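Local coordinates for protein ribokinase (PDB 6ILS) that catalyses the magnesium-dependent transfer of a phosphoryl group from ATP to O-5 of D-ribose, giving D-ribose 5-phosphate in a plant plastid, at residues V162-D167 with D181-L186; I138-R143 with F261-A266. All coordinates share one frame; numbering follows the deposited sequence.

Both contacts belong to the central, largely parallel sheet of the PfkB-family kinase fold, and their centres lie about 9 Å apart. Contact 1 pairs strand 164-170 with strand 185-187 within the sheet; contact 2 packs strand 138-143, the neighbour of 164-170, against helix 257-270. Along the chain 138-143 comes first, then both segments of contact 1, and 261-266 last. Backbone evidence for the junction is the probable hydrogen bonds from Asp-167 N to Leu-141 O and from Leu-141 N to Ile-165 O, both 2.8 Å. Ile-165 also packs on Leu-140, so one apolar layer joins the sheet to the helix that carries Asp-259, the predicted proton acceptor.

Contact 1 (V162-D167 with D181-L186); sequences VPVILD and DSIDIL
Val-162 reaches Asp-184 through a bridging water, which donates to Val-162 O (2.7 Å) and to Asp-184 OD2. After Pro-163, whose CA passes close to the same carboxylate oxygen, Val-164 N donates to the anti lone pair of Asp-184 OD2, turned away from the other oxygen, at 2.8 Å. Asp-184 CG is anti to its own carbonyl carbon, beside the backbone N (chi1 -64°). Val-164 CG1 meets Ile-183 CG2 at 3.9 Å, the side chains crossing at about a right angle. Val-164 O is gripped twice, by Asp-184 N in the carbonyl plane and by Ile-185 N at 3.0 Å, tilted 18° from it. Regular parallel pairing follows, Ile-165 opposite Ile-185 and Leu-166 opposite Leu-186, as two strands of a beta-alpha-beta unit whose short helix is 177-180. Ile-165 lies side by side with Ile-185, CG1 to CB, on the face covered by helix 257-270, while its CA makes a CA-H...O contact with Ile-185 O. That oxygen also accepts from Leu-166 N at 2.9 Å, with a C=O...N angle of 173°. On the other face Leu-166 CB meets Ile-183 CD1 at 3.6 Å, the side chains crossing obliquely, and Leu-166 CD2 rests on Leu-186 CD1.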
ATOM      1  N   VAL B 162      11.519   9.892 -34.988  1.00 50.75           N
ATOM      2  CA  VAL B 162      11.784   8.587 -34.335  1.00 46.33           C
ATOM      3  C   VAL B 162      10.448   7.891 -33.992  1.00 31.36           C
ATOM      4  O   VAL B 162       9.451   8.562 -33.746  1.00 37.90           O
ATOM      5  CB  VAL B 162      12.701   8.763 -33.074  1.00 41.32           C
ATOM      6  CG1 VAL B 162      13.155  10.218 -32.930  1.00 47.75           C
ATOM      7  CG2 VAL B 162      12.030   8.276 -31.776  1.00 30.01           C
ATOM      8  N   PRO B 163      10.414   6.548 -34.003  1.00 32.08           N
ATOM      9  CA  PRO B 163       9.124   5.851 -33.839  1.00 27.36           C
ATOM     10  C   PRO B 163       8.488   5.991 -32.447  1.00 25.71           C
ATOM     11  O   PRO B 163       9.181   5.942 -31.434  1.00 24.88           O
ATOM     12  CB  PRO B 163       9.473   4.391 -34.124  1.00 29.04           C
ATOM     13  CG  PRO B 163      10.942   4.296 -33.928  1.00 28.96           C
ATOM     14  CD  PRO B 163      11.530   5.618 -34.225  1.00 32.00           C
ATOM     15  N   VAL B 164       7.177   6.174 -32.419  1.00 20.58           N
ATOM     16  CA  VAL B 164       6.428   6.281 -31.176  1.00 21.46           C
ATOM     17  C   VAL B 164       5.405   5.178 -31.087  1.00 23.27           C
ATOM     18  O   VAL B 164       4.573   5.017 -31.992  1.00 21.87           O
ATOM     19  CB  VAL B 164       5.703   7.640 -31.062  1.00 26.20           C
ATOM     20  CG1 VAL B 164       4.928   7.724 -29.752  1.00 23.48           C
ATOM     21  CG2 VAL B 164       6.699   8.769 -31.172  1.00 28.04           C
ATOM     22  N   ILE B 165       5.461   4.418 -29.998  1.00 17.32           N
ATOM     23  CA  ILE B 165       4.514   3.342 -29.746  1.00 17.74           C
ATOM     24  C   ILE B 165       3.588   3.707 -28.603  1.00 18.44           C
ATOM     25  O   ILE B 165       4.043   4.090 -27.519  1.00 20.10           O
ATOM     26  CB  ILE B 165       5.257   1.999 -29.402  1.00 16.91           C
ATOM     27  CG1 ILE B 165       6.217   1.628 -30.534  1.00 21.74           C
ATOM     28  CG2 ILE B 165       4.240   0.901 -29.111  1.00 20.85           C
ATOM     29  CD1 ILE B 165       7.018   0.347 -30.285  1.00 24.11           C
ATOM     30  N   LEU B 166       2.290   3.592 -28.843  1.00 17.04           N
ATOM     31  CA  LEU B 166       1.304   3.813 -27.818  1.00 16.80           C
ATOM     32  C   LEU B 166       0.633   2.502 -27.446  1.00 18.59           C
ATOM     33  O   LEU B 166      -0.094   1.894 -28.242  1.00 17.96           O
ATOM     34  CB  LEU B 166       0.256   4.849 -28.271  1.00 18.27           C
ATOM     35  CG  LEU B 166      -0.936   5.020 -27.336  1.00 18.47           C
ATOM     36  CD1 LEU B 166      -0.530   5.654 -25.988  1.00 16.58           C
ATOM     37  CD2 LEU B 166      -2.034   5.874 -28.016  1.00 24.13           C
ATOM     38  N   ASP B 167       0.910   2.064 -26.225  1.00 19.06           N
ATOM     39  CA  ASP B 167       0.254   0.912 -25.638  1.00 19.73           C
ATOM     40  C   ASP B 167      -1.088   1.418 -25.166  1.00 22.19           C
ATOM     41  O   ASP B 167      -1.166   2.494 -24.560  1.00 20.39           O
ATOM     42  CB  ASP B 167       1.122   0.333 -24.503  1.00 21.05           C
ATOM     43  CG  ASP B 167       0.402  -0.699 -23.654  1.00 25.54           C
ATOM     44  OD1 ASP B 167      -0.607  -1.275 -24.097  1.00 26.56           O
ATOM     45  OD2 ASP B 167       0.858  -0.932 -22.507  1.00 30.77           O
ATOM     46  N   ASP B 181      -3.099  10.450 -34.302  1.00 32.68           N
ATOM     47  CA  ASP B 181      -2.425  11.044 -35.459  1.00 31.81           C
ATOM     48  C   ASP B 181      -0.936  11.278 -35.265  1.00 32.36           C
ATOM     49  O   ASP B 181      -0.224  11.547 -36.230  1.00 34.12           O
ATOM     50  CB  ASP B 181      -3.064  12.394 -35.829  1.00 40.18           C
ATOM     51  CG  ASP B 181      -4.284  12.249 -36.715  1.00 46.00           C
ATOM     52  OD1 ASP B 181      -4.329  11.302 -37.531  1.00 45.83           O
ATOM     53  OD2 ASP B 181      -5.198  13.096 -36.597  1.00 51.67           O
ATOM     54  N   SER B 182      -0.464  11.200 -34.024  1.00 30.09           N
ATOM     55  CA  SER B 182       0.911  11.589 -33.726  1.00 29.24           C
ATOM     56  C   SER B 182       1.822  10.406 -33.378  1.00 25.95           C
ATOM     57  O   SER B 182       3.017  10.580 -33.196  1.00 30.72           O
ATOM     58  CB  SER B 182       0.940  12.584 -32.566  1.00 33.63           C
ATOM     59  OG  SER B 182       0.075  13.681 -32.811  1.00 40.40           O
ATOM     60  N   ILE B 183       1.249   9.216 -33.288  1.00 27.10           N
ATOM     61  CA  ILE B 183       2.040   8.021 -32.988  1.00 26.97           C
ATOM     62  C   ILE B 183       2.310   7.221 -34.260  1.00 31.20           C
ATOM     63  O   ILE B 183       1.719   7.494 -35.313  1.00 25.91           O
ATOM     64  CB  ILE B 183       1.331   7.140 -31.957  1.00 25.96           C
ATOM     65  CG1 ILE B 183       0.012   6.618 -32.538  1.00 23.96           C
ATOM     66  CG2 ILE B 183       1.140   7.915 -30.648  1.00 24.76           C
ATOM     67  CD1 ILE B 183      -0.718   5.649 -31.670  1.00 29.11           C
ATOM     68  N   ASP B 184       3.210   6.243 -34.176  1.00 23.88           N
ATOM     69  CA  ASP B 184       3.544   5.418 -35.336  1.00 24.53           C
ATOM     70  C   ASP B 184       2.935   4.026 -35.206  1.00 26.39           C
ATOM     71  O   ASP B 184       2.420   3.458 -36.169  1.00 24.79           O
ATOM     72  CB  ASP B 184       5.060   5.317 -35.507  1.00 21.46           C
ATOM     73  CG  ASP B 184       5.707   6.664 -35.804  1.00 32.50           C
ATOM     74  OD1 ASP B 184       5.640   7.107 -36.970  1.00 33.72           O
ATOM     75  OD2 ASP B 184       6.286   7.284 -34.884  1.00 29.45           O
ATOM     76  N   ILE B 185       2.987   3.472 -34.000  1.00 20.94           N
ATOM     77  CA  ILE B 185       2.459   2.139 -33.780  1.00 20.75           C
ATOM     78  C   ILE B 185       1.489   2.154 -32.624  1.00 17.05           C
ATOM     79  O   ILE B 185       1.820   2.629 -31.543  1.00 18.80           O
ATOM     80  CB  ILE B 185       3.595   1.129 -33.485  1.00 17.39           C
ATOM     81  CG1 ILE B 185       4.579   1.092 -34.649  1.00 23.17           C
ATOM     82  CG2 ILE B 185       3.010  -0.244 -33.183  1.00 17.91           C
ATOM     83  CD1 ILE B 185       5.803   0.214 -34.414  1.00 23.66           C
ATOM     84  N   LEU B 186       0.290   1.635 -32.853  1.00 16.58           N
ATOM     85  CA  LEU B 186      -0.701   1.468 -31.811  1.00 19.85           C
ATOM     86  C   LEU B 186      -0.633   0.020 -31.326  1.00 19.35           C
ATOM     87  O   LEU B 186      -0.595  -0.901 -32.153  1.00 19.45           O
ATOM     88  CB  LEU B 186      -2.112   1.796 -32.335  1.00 19.74           C
ATOM     89  CG  LEU B 186      -3.232   1.788 -31.297  1.00 23.32           C
ATOM     90  CD1 LEU B 186      -3.091   2.989 -30.365  1.00 21.73           C
ATOM     91  CD2 LEU B 186      -4.615   1.797 -31.972  1.00 27.14           C
TER
HETATM   92  O   HOH W   1       7.970   9.566 -35.774  1.00 39.23           O

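Contact 2 (I138-R143 with F261-A266); sequences IVLLQR and FTAAFA. With ATP (adenosine-5'-triphosphate), chain E.
Leu-140 carries the contact with Ala-263 and Ala-266, and its CB points from strand 138-143 toward the helix. CG stands anti to the carbonyl carbon (chi1 -58°), and the two methyls that branch from it both reach the helix. CD1 comes to 3.8 Å from Ala-263 CA, with Ala-263 CB a little farther and Ala-266 CB also near; CD2 meets Ala-266 CB at 3.6 Å. Ala-266 CB thus touches both branches of the leucine. Two residues earlier on the same side of the strand, Ile-138 CD1 lies 4.0 Å from Ala-266 CB and 3.7 Å from Ala-266 O. The short segments run nearly antiparallel, at 167° between their N-to-C directions, with axes 9.8 Å apart. This is helix-on-sheet packing in the alpha/beta core of the PfkB fold: helix 257-270 covers one face of the central sheet, and the strand's apolar tips approach the helix backbone, Leu-140 CD1 at Ala-263 CA and Ile-138 CD1 at Ala-266 O, consistent with the small alanine side chains at 263 and 266. The polar end of Thr-262 is occupied elsewhere, since OG1 is hydrogen-bonded to Gly-258 O and Lys-225 NZ. Phe-261, on the same helix, belongs to the nucleotide pocket, where its CD2 lies 3.4 Å from O3' of ATP; the Phe-261 side chain also touches Ala-282 of helix 275-289.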
ATOM      1  N   ILE B 138      13.613   5.462 -29.785  1.00 20.07           N
ATOM      2  CA  ILE B 138      12.241   4.975 -29.866  1.00 17.91           C
ATOM      3  C   ILE B 138      11.537   5.373 -28.579  1.00 19.33           C
ATOM      4  O   ILE B 138      12.151   5.391 -27.520  1.00 18.81           O
ATOM      5  CB  ILE B 138      12.185   3.432 -30.098  1.00 21.86           C
ATOM      6  CG1 ILE B 138      10.760   2.979 -30.372  1.00 21.14           C
ATOM      7  CG2 ILE B 138      12.777   2.650 -28.907  1.00 18.79           C
ATOM      8  CD1 ILE B 138      10.683   1.669 -31.154  1.00 23.66           C
ATOM      9  N   VAL B 139      10.269   5.745 -28.667  1.00 17.58           N
ATOM     10  CA  VAL B 139       9.546   6.231 -27.497  1.00 19.15           C
ATOM     11  C   VAL B 139       8.310   5.378 -27.236  1.00 18.42           C
ATOM     12  O   VAL B 139       7.589   5.043 -28.176  1.00 15.83           O
ATOM     13  CB  VAL B 139       9.135   7.733 -27.674  1.00 18.60           C
ATOM     14  CG1 VAL B 139       8.218   8.188 -26.549  1.00 20.04           C
ATOM     15  CG2 VAL B 139      10.370   8.602 -27.745  1.00 19.89           C
ATOM     16  N   LEU B 140       8.082   5.006 -25.966  1.00 14.49           N
ATOM     17  CA  LEU B 140       6.936   4.185 -25.570  1.00 14.54           C
ATOM     18  C   LEU B 140       6.041   4.935 -24.609  1.00 15.95           C
ATOM     19  O   LEU B 140       6.535   5.466 -23.617  1.00 17.82           O
ATOM     20  CB  LEU B 140       7.380   2.881 -24.865  1.00 15.79           C
ATOM     21  CG  LEU B 140       8.296   1.888 -25.543  1.00 25.58           C
ATOM     22  CD1 LEU B 140       8.208   0.506 -24.828  1.00 20.94           C
ATOM     23  CD2 LEU B 140       8.002   1.792 -27.027  1.00 26.63           C
ATOM     24  N   LEU B 141       4.744   4.959 -24.915  1.00 14.97           N
ATOM     25  CA  LEU B 141       3.698   5.571 -24.100  1.00 15.18           C
ATOM     26  C   LEU B 141       2.634   4.536 -23.753  1.00 17.36           C
ATOM     27  O   LEU B 141       2.493   3.525 -24.458  1.00 15.51           O
ATOM     28  CB  LEU B 141       3.060   6.744 -24.871  1.00 15.55           C
ATOM     29  CG  LEU B 141       4.047   7.716 -25.513  1.00 14.38           C
ATOM     30  CD1 LEU B 141       3.308   8.691 -26.451  1.00 18.87           C
ATOM     31  CD2 LEU B 141       4.860   8.504 -24.429  1.00 14.55           C
ATOM     32  N   GLN B 142       1.881   4.779 -22.679  1.00 13.39           N
ATOM     33  CA  GLN B 142       0.690   3.998 -22.370  1.00 17.14           C
ATOM     34  C   GLN B 142      -0.431   4.968 -21.975  1.00 17.60           C
ATOM     35  O   GLN B 142      -0.295   6.171 -22.165  1.00 19.21           O
ATOM     36  CB  GLN B 142       0.939   2.985 -21.243  1.00 16.14           C
ATOM     37  CG  GLN B 142       2.342   2.379 -21.245  1.00 14.81           C
ATOM     38  CD  GLN B 142       3.404   3.363 -20.742  1.00 17.20           C
ATOM     39  OE1 GLN B 142       3.183   4.125 -19.780  1.00 15.66           O
ATOM     40  NE2 GLN B 142       4.545   3.353 -21.392  1.00 16.29           N
ATOM     41  N   ARG B 143      -1.517   4.453 -21.409  1.00 17.09           N
ATOM     42  CA  ARG B 143      -2.617   5.342 -21.048  1.00 21.88           C
ATOM     43  C   ARG B 143      -2.891   5.385 -19.557  1.00 18.22           C
ATOM     44  O   ARG B 143      -4.021   5.196 -19.108  1.00 21.89           O
ATOM     45  CB  ARG B 143      -3.849   4.946 -21.831  1.00 23.17           C
ATOM     46  CG  ARG B 143      -3.555   5.028 -23.313  1.00 24.30           C
ATOM     47  CD  ARG B 143      -4.749   5.450 -24.129  1.00 34.02           C
ATOM     48  NE  ARG B 143      -5.308   6.743 -23.729  1.00 34.64           N
ATOM     49  CZ  ARG B 143      -6.598   6.918 -23.460  1.00 34.82           C
ATOM     50  NH1 ARG B 143      -7.420   5.878 -23.525  1.00 32.71           N
ATOM     51  NH2 ARG B 143      -7.067   8.111 -23.115  1.00 38.89           N
ATOM     52  N   PHE B 261       5.976  -7.736 -23.590  1.00 14.61           N
ATOM     53  CA  PHE B 261       5.813  -7.958 -25.029  1.00 16.36           C
ATOM     54  C   PHE B 261       6.084  -6.662 -25.797  1.00 15.98           C
ATOM     55  O   PHE B 261       6.859  -6.625 -26.760  1.00 13.20           O
ATOM     56  CB  PHE B 261       4.407  -8.483 -25.353  1.00 13.17           C
ATOM     57  CG  PHE B 261       4.230  -8.841 -26.816  1.00 15.71           C
ATOM     58  CD1 PHE B 261       3.847  -7.884 -27.746  1.00 17.23           C
ATOM     59  CD2 PHE B 261       4.493 -10.122 -27.256  1.00 15.77           C
ATOM     60  CE1 PHE B 261       3.714  -8.206 -29.096  1.00 16.35           C
ATOM     61  CE2 PHE B 261       4.362 -10.458 -28.604  1.00 18.57           C
ATOM     62  CZ  PHE B 261       3.977  -9.489 -29.529  1.00 18.64           C
ATOM     63  N   THR B 262       5.440  -5.592 -25.351  1.00 15.07           N
ATOM     64  CA  THR B 262       5.513  -4.319 -26.072  1.00 13.75           C
ATOM     65  C   THR B 262       6.910  -3.712 -25.988  1.00 14.96           C
ATOM     66  O   THR B 262       7.472  -3.276 -26.989  1.00 16.82           O
ATOM     67  CB  THR B 262       4.467  -3.309 -25.520  1.00 19.55           C
ATOM     68  OG1 THR B 262       3.173  -3.922 -25.537  1.00 21.26           O
ATOM     69  CG2 THR B 262       4.438  -2.063 -26.382  1.00 19.56           C
ATOM     70  N   ALA B 263       7.517  -3.737 -24.805  1.00 15.00           N
ATOM     71  CA  ALA B 263       8.872  -3.204 -24.682  1.00 14.27           C
ATOM     72  C   ALA B 263       9.923  -4.034 -25.425  1.00 13.93           C
ATOM     73  O   ALA B 263      10.878  -3.474 -25.981  1.00 14.72           O
ATOM     74  CB  ALA B 263       9.255  -3.063 -23.188  1.00 14.90           C
ATOM     75  N   ALA B 264       9.761  -5.360 -25.442  1.00 13.66           N
ATOM     76  CA  ALA B 264      10.733  -6.228 -26.119  1.00 16.90           C
ATOM     77  C   ALA B 264      10.632  -6.033 -27.634  1.00 15.81           C
ATOM     78  O   ALA B 264      11.631  -6.011 -28.354  1.00 13.32           O
ATOM     79  CB  ALA B 264      10.495  -7.716 -25.745  1.00 13.86           C
ATOM     80  N   PHE B 265       9.403  -5.878 -28.109  1.00 15.78           N
ATOM     81  CA  PHE B 265       9.190  -5.542 -29.512  1.00 16.29           C
ATOM     82  C   PHE B 265       9.932  -4.242 -29.853  1.00 16.77           C
ATOM     83  O   PHE B 265      10.622  -4.156 -30.863  1.00 18.30           O
ATOM     84  CB  PHE B 265       7.690  -5.417 -29.802  1.00 15.44           C
ATOM     85  CG  PHE B 265       7.383  -5.056 -31.233  1.00 16.21           C
ATOM     86  CD1 PHE B 265       7.402  -3.729 -31.653  1.00 20.15           C
ATOM     87  CD2 PHE B 265       7.061  -6.043 -32.147  1.00 16.18           C
ATOM     88  CE1 PHE B 265       7.122  -3.400 -32.981  1.00 24.32           C
ATOM     89  CE2 PHE B 265       6.783  -5.715 -33.473  1.00 18.40           C
ATOM     90  CZ  PHE B 265       6.807  -4.398 -33.881  1.00 22.27           C
ATOM     91  N   ALA B 266       9.795  -3.235 -29.002  1.00 15.29           N
ATOM     92  CA  ALA B 266      10.431  -1.914 -29.222  1.00 15.01           C
ATOM     93  C   ALA B 266      11.954  -2.027 -29.265  1.00 18.30           C
ATOM     94  O   ALA B 266      12.561  -1.392 -30.079  1.00 17.63           O
ATOM     95  CB  ALA B 266       9.985  -0.941 -28.166  1.00 15.93           C
TER
HETATM   96  PG  ATP E 401      -2.233  -7.285 -22.392  1.00 43.93           P
HETATM   97  O1G ATP E 401      -1.913  -5.990 -23.046  1.00 40.11           O
HETATM   98  O2G ATP E 401      -1.481  -7.422 -21.076  1.00 44.89           O
HETATM   99  O3G ATP E 401      -3.692  -7.387 -22.071  1.00 47.42           O
HETATM  100  PB  ATP E 401      -2.634  -9.759 -23.665  1.00 43.00           P
HETATM  101  O1B ATP E 401      -1.948 -10.562 -24.683  1.00 35.53           O
HETATM  102  O2B ATP E 401      -3.975  -9.487 -24.171  1.00 42.99           O
HETATM  103  O3B ATP E 401      -1.816  -8.424 -23.441  1.00 42.07           O
HETATM  104  PA  ATP E 401      -2.198 -11.773 -21.613  1.00 48.85           P
HETATM  105  O1A ATP E 401      -3.096 -12.955 -21.961  1.00 43.66           O
HETATM  106  O2A ATP E 401      -2.084 -11.639 -20.116  1.00 39.60           O
HETATM  107  O3A ATP E 401      -2.812 -10.441 -22.212  1.00 58.03           O
HETATM  108  O5' ATP E 401      -0.767 -12.031 -22.195  1.00 39.85           O
HETATM  109  C5' ATP E 401       0.230 -11.033 -22.107  1.00 38.15           C
HETATM  110  C4' ATP E 401       1.461 -11.510 -22.987  1.00 33.86           C
HETATM  111  O4' ATP E 401       1.922 -12.901 -22.500  1.00 33.02           O
HETATM  112  C3' ATP E 401       1.083 -11.657 -24.184  1.00 33.85           C
HETATM  113  O3' ATP E 401       2.129 -11.258 -25.088  1.00 26.51           O
HETATM  114  C2' ATP E 401       0.793 -13.276 -24.402  1.00 31.28           C
HETATM  115  O2' ATP E 401       0.914 -13.545 -25.828  1.00 29.98           O
HETATM  116  C1' ATP E 401       1.634 -13.879 -23.667  1.00 31.39           C
HETATM  117  N9  ATP E 401       1.011 -15.055 -23.029  1.00 32.53           N
HETATM  118  C8  ATP E 401      -0.139 -15.377 -22.368  1.00 33.53           C
HETATM  119  N7  ATP E 401      -0.070 -16.696 -22.039  1.00 35.44           N
HETATM  120  C5  ATP E 401       1.131 -17.184 -22.490  1.00 32.19           C
HETATM  121  C6  ATP E 401       1.703 -18.453 -22.420  1.00 35.38           C
HETATM  122  N6  ATP E 401       1.148 -19.639 -21.828  1.00 36.58           N
HETATM  123  N1  ATP E 401       2.904 -18.662 -22.956  1.00 29.28           N
HETATM  124  C2  ATP E 401       3.587 -17.629 -23.564  1.00 26.86           C
HETATM  125  N3  ATP E 401       3.044 -16.388 -23.636  1.00 22.87           N
HETATM  126  C4  ATP E 401       1.804 -16.173 -23.096  1.00 31.00           C